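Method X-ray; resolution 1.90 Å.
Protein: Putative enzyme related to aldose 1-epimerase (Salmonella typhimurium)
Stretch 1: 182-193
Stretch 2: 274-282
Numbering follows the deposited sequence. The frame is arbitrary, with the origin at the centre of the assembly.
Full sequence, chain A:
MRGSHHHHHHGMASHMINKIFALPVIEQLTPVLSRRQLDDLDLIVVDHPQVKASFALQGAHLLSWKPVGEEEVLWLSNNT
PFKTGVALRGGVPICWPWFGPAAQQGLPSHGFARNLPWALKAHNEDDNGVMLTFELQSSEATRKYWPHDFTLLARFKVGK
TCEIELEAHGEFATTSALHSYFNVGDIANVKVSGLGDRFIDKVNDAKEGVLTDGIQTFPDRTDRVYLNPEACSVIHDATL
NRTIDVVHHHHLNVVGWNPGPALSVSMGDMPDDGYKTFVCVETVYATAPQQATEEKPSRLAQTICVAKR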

# COMPACT_ATOMS: atom_id res chain seq x y z
N PHE A 182 -2.55 -6.89 3.00
CA PHE A 182 -2.52 -7.36 4.38
C PHE A 182 -2.41 -8.86 4.37
O PHE A 182 -3.12 -9.55 3.66
CB PHE A 182 -3.79 -6.88 5.09
CG PHE A 182 -3.83 -5.40 5.24
CD1 PHE A 182 -4.65 -4.62 4.42
CD2 PHE A 182 -2.96 -4.77 6.13
CE1 PHE A 182 -4.62 -3.23 4.52
CE2 PHE A 182 -2.94 -3.36 6.26
CZ PHE A 182 -3.77 -2.59 5.45
N ASN A 183 -1.46 -9.32 5.17
CA ASN A 183 -1.16 -10.74 5.38
C ASN A 183 -2.29 -11.36 6.19
O ASN A 183 -2.66 -10.86 7.25
CB ASN A 183 0.20 -10.81 6.10
CG ASN A 183 0.76 -12.22 6.23
OD1 ASN A 183 0.63 -13.04 5.32
ND2 ASN A 183 1.41 -12.51 7.38
N VAL A 184 -2.89 -12.39 5.63
CA VAL A 184 -3.98 -13.13 6.29
C VAL A 184 -3.65 -14.62 6.32
O VAL A 184 -2.89 -15.12 5.47
CB VAL A 184 -5.39 -12.91 5.68
CG1 VAL A 184 -5.77 -11.43 5.77
CG2 VAL A 184 -5.48 -13.38 4.23
N GLY A 185 -4.23 -15.34 7.28
CA GLY A 185 -3.97 -16.81 7.35
C GLY A 185 -4.56 -17.57 6.19
O GLY A 185 -3.89 -18.44 5.58
N ASP A 186 -5.81 -17.27 5.89
CA ASP A 186 -6.51 -17.92 4.79
C ASP A 186 -7.64 -17.07 4.28
O ASP A 186 -8.64 -16.84 4.98
CB ASP A 186 -7.10 -19.21 5.35
CG ASP A 186 -7.76 -20.08 4.29
OD1 ASP A 186 -8.06 -19.64 3.17
OD2 ASP A 186 -7.97 -21.26 4.62
N ILE A 187 -7.56 -16.68 3.02
CA ILE A 187 -8.54 -15.74 2.48
C ILE A 187 -9.98 -16.30 2.57
O ILE A 187 -10.96 -15.55 2.68
CB ILE A 187 -8.20 -15.41 1.01
CG1 ILE A 187 -9.17 -14.37 0.44
CG2 ILE A 187 -8.20 -16.67 0.17
CD1 ILE A 187 -9.04 -12.95 1.03
N ALA A 188 -10.11 -17.62 2.53
CA ALA A 188 -11.41 -18.27 2.52
C ALA A 188 -12.16 -18.00 3.82
O ALA A 188 -13.38 -18.09 3.84
CB ALA A 188 -11.25 -19.82 2.31
N ASN A 189 -11.48 -17.68 4.91
CA ASN A 189 -12.29 -17.33 6.07
C ASN A 189 -12.33 -15.83 6.40
O ASN A 189 -12.97 -15.42 7.38
CB ASN A 189 -11.91 -18.11 7.34
CG ASN A 189 -10.50 -17.85 7.79
OD1 ASN A 189 -10.10 -16.69 8.03
ND2 ASN A 189 -9.73 -18.92 7.93
N VAL A 190 -11.63 -15.02 5.59
CA VAL A 190 -11.49 -13.60 5.92
C VAL A 190 -12.82 -12.90 5.69
O VAL A 190 -13.50 -13.16 4.72
CB VAL A 190 -10.37 -12.94 5.06
CG1 VAL A 190 -10.44 -11.41 5.18
CG2 VAL A 190 -9.04 -13.45 5.54
N LYS A 191 -13.22 -12.05 6.62
CA LYS A 191 -14.22 -11.05 6.32
C LYS A 191 -13.72 -9.66 6.73
O LYS A 191 -12.92 -9.49 7.70
CB LYS A 191 -15.58 -11.38 6.93
CG LYS A 191 -15.53 -11.44 8.44
CD LYS A 191 -16.75 -12.23 9.02
CE LYS A 191 -16.59 -12.31 10.55
NZ LYS A 191 -17.83 -12.78 11.33
N VAL A 192 -14.18 -8.66 5.98
CA VAL A 192 -13.85 -7.27 6.30
C VAL A 192 -15.15 -6.54 6.61
O VAL A 192 -16.10 -6.61 5.83
CB VAL A 192 -13.10 -6.59 5.12
CG1 VAL A 192 -12.76 -5.11 5.47
CG2 VAL A 192 -11.82 -7.39 4.81
N SER A 193 -15.19 -5.86 7.75
CA SER A 193 -16.38 -5.11 8.15
C SER A 193 -16.06 -3.62 8.09
O SER A 193 -14.89 -3.25 7.85
CB SER A 193 -16.82 -5.52 9.58
OG SER A 193 -15.76 -5.31 10.48
N GLY A 274 -0.58 -17.22 -4.14
CA GLY A 274 -0.45 -15.95 -3.37
C GLY A 274 -1.76 -15.41 -2.82
O GLY A 274 -1.83 -14.89 -1.68
N TYR A 275 -2.81 -15.51 -3.63
CA TYR A 275 -4.13 -14.98 -3.25
C TYR A 275 -4.66 -15.56 -1.94
O TYR A 275 -5.47 -14.93 -1.29
CB TYR A 275 -5.15 -15.21 -4.35
CG TYR A 275 -5.64 -16.68 -4.36
CD1 TYR A 275 -6.88 -17.03 -3.79
CD2 TYR A 275 -4.84 -17.69 -4.89
CE1 TYR A 275 -7.32 -18.35 -3.76
CE2 TYR A 275 -5.27 -19.01 -4.86
CZ TYR A 275 -6.51 -19.32 -4.31
OH TYR A 275 -6.91 -20.65 -4.31
N LYS A 276 -4.18 -16.74 -1.55
CA LYS A 276 -4.58 -17.37 -0.31
C LYS A 276 -4.24 -16.57 0.96
O LYS A 276 -4.93 -16.71 1.95
CB LYS A 276 -3.95 -18.76 -0.19
CG LYS A 276 -4.66 -19.72 -1.14
CD LYS A 276 -4.13 -21.13 -1.04
CE LYS A 276 -5.03 -22.08 -1.85
NZ LYS A 276 -4.70 -23.53 -1.61
N THR A 277 -3.15 -15.81 0.93
CA THR A 277 -2.65 -15.21 2.16
C THR A 277 -2.61 -13.68 2.18
O THR A 277 -1.92 -13.06 3.02
CB THR A 277 -1.28 -15.79 2.56
OG1 THR A 277 -0.38 -15.70 1.44
CG2 THR A 277 -1.47 -17.27 2.96
N PHE A 278 -3.40 -13.05 1.30
CA PHE A 278 -3.62 -11.61 1.44
C PHE A 278 -5.01 -11.16 1.09
O PHE A 278 -5.75 -11.85 0.34
CB PHE A 278 -2.55 -10.81 0.66
CG PHE A 278 -2.82 -10.71 -0.84
CD1 PHE A 278 -3.63 -9.70 -1.37
CD2 PHE A 278 -2.24 -11.65 -1.71
CE1 PHE A 278 -3.87 -9.62 -2.75
CE2 PHE A 278 -2.46 -11.55 -3.11
CZ PHE A 278 -3.26 -10.54 -3.61
N VAL A 279 -5.37 -9.99 1.62
CA VAL A 279 -6.53 -9.25 1.13
C VAL A 279 -6.05 -7.80 1.03
O VAL A 279 -5.29 -7.34 1.89
CB VAL A 279 -7.77 -9.36 2.07
CG1 VAL A 279 -7.53 -8.72 3.46
CG2 VAL A 279 -9.01 -8.76 1.48
N CYS A 280 -6.47 -7.12 -0.04
CA CYS A 280 -6.21 -5.69 -0.14
C CYS A 280 -7.34 -4.87 0.39
O CYS A 280 -8.49 -5.05 -0.03
CB CYS A 280 -5.89 -5.26 -1.59
SG CYS A 280 -4.31 -5.86 -2.14
N VAL A 281 -7.01 -3.94 1.30
CA VAL A 281 -7.98 -2.96 1.80
C VAL A 281 -7.29 -1.60 1.63
O VAL A 281 -6.34 -1.24 2.37
CB VAL A 281 -8.42 -3.23 3.31
CG1 VAL A 281 -9.32 -2.06 3.87
CG2 VAL A 281 -9.07 -4.65 3.51
N GLU A 282 -7.76 -0.86 0.61
CA GLU A 282 -7.03 0.27 0.06
C GLU A 282 -7.72 1.57 0.45
O GLU A 282 -8.95 1.65 0.40
CB GLU A 282 -7.05 0.16 -1.48
CG GLU A 282 -6.60 -1.23 -1.94
CD GLU A 282 -6.70 -1.39 -3.45
OE1 GLU A 282 -6.68 -0.38 -4.16
OE2 GLU A 282 -6.74 -2.54 -3.90

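A short antiparallel pairing often does more than its few hydrogen bonds suggest, because the register it sets decides which side chains meet; two segments of this putative aldose 1-epimerase relative illustrate the point. The strand ending at Asn183 lies antiparallel to the strand that runs through Phe278 and Val279. Phe182 and Val279 form the hydrogen-bonded pair: Phe182 N donates to Val279 O at 3.0 Å, and Val279 N returns a bond to Phe182 O at 3.1 Å. Asn183 and Phe278 form the next, non-hydrogen-bonded pair, their CA atoms 4.7 Å apart.

Backbone bonding continues past the regular ladder. Val184 N reaches Thr277 O at 2.9 Å in an almost linear bond, and Ile187 N reaches Lys276 O at 2.8 Å with a more bent geometry. This last bond joins two 3-10 segments. Just before the first segment, Asp186, with chi1 t, places OD1 2.9 Å from Ala188 N, which donates to it. Phe278 N fares less well: it is buried by the contact and finds no partner, with Val184 CG2 3.6 Å from it.

Side chains follow from the alternation of the strands. Phe182 and Val279 share one face of the sheet, Asn183 and Phe278 the other. The m rotamer of Phe182 carries its ring along the neighbouring strand, so that CE1 lies 4.0 Å from Val281 CB and 3.4 Å from Val281 O. The carbonyl oxygens of Val279 and Val281 both sit at the ring edge, near its plane, where the slightly positive C-H rim suits them better than the electron-rich face would.

Val279 is the meeting point of several chains. Its p rotamer places CG1 4.0 Å from Val184 CG1 and 4.3 Å from Val190 CG1, while its CB is approached to 3.9 Å by Ile187 CD1. Ile187 points toward the second stretch, and its t, p conformation lets its ends serve different neighbours: CD1 extends to Val279, whereas CG2 lies 4.2 Å from Tyr275 CD1. Farther along, Val192 and Val281, both t and both directed toward the opposing stretch, bring their CG2 atoms to 4.1 Å.

The polar side chains add no hydrogen bond across the stretches. Lys276 leaves sideways and its extended end leads away, so the residue bonds through its carbonyl alone. Asn183 OD1 comes within 3.4 Å of Thr277 O, but two acceptors cannot bond; its ND2 is satisfied elsewhere in the structure.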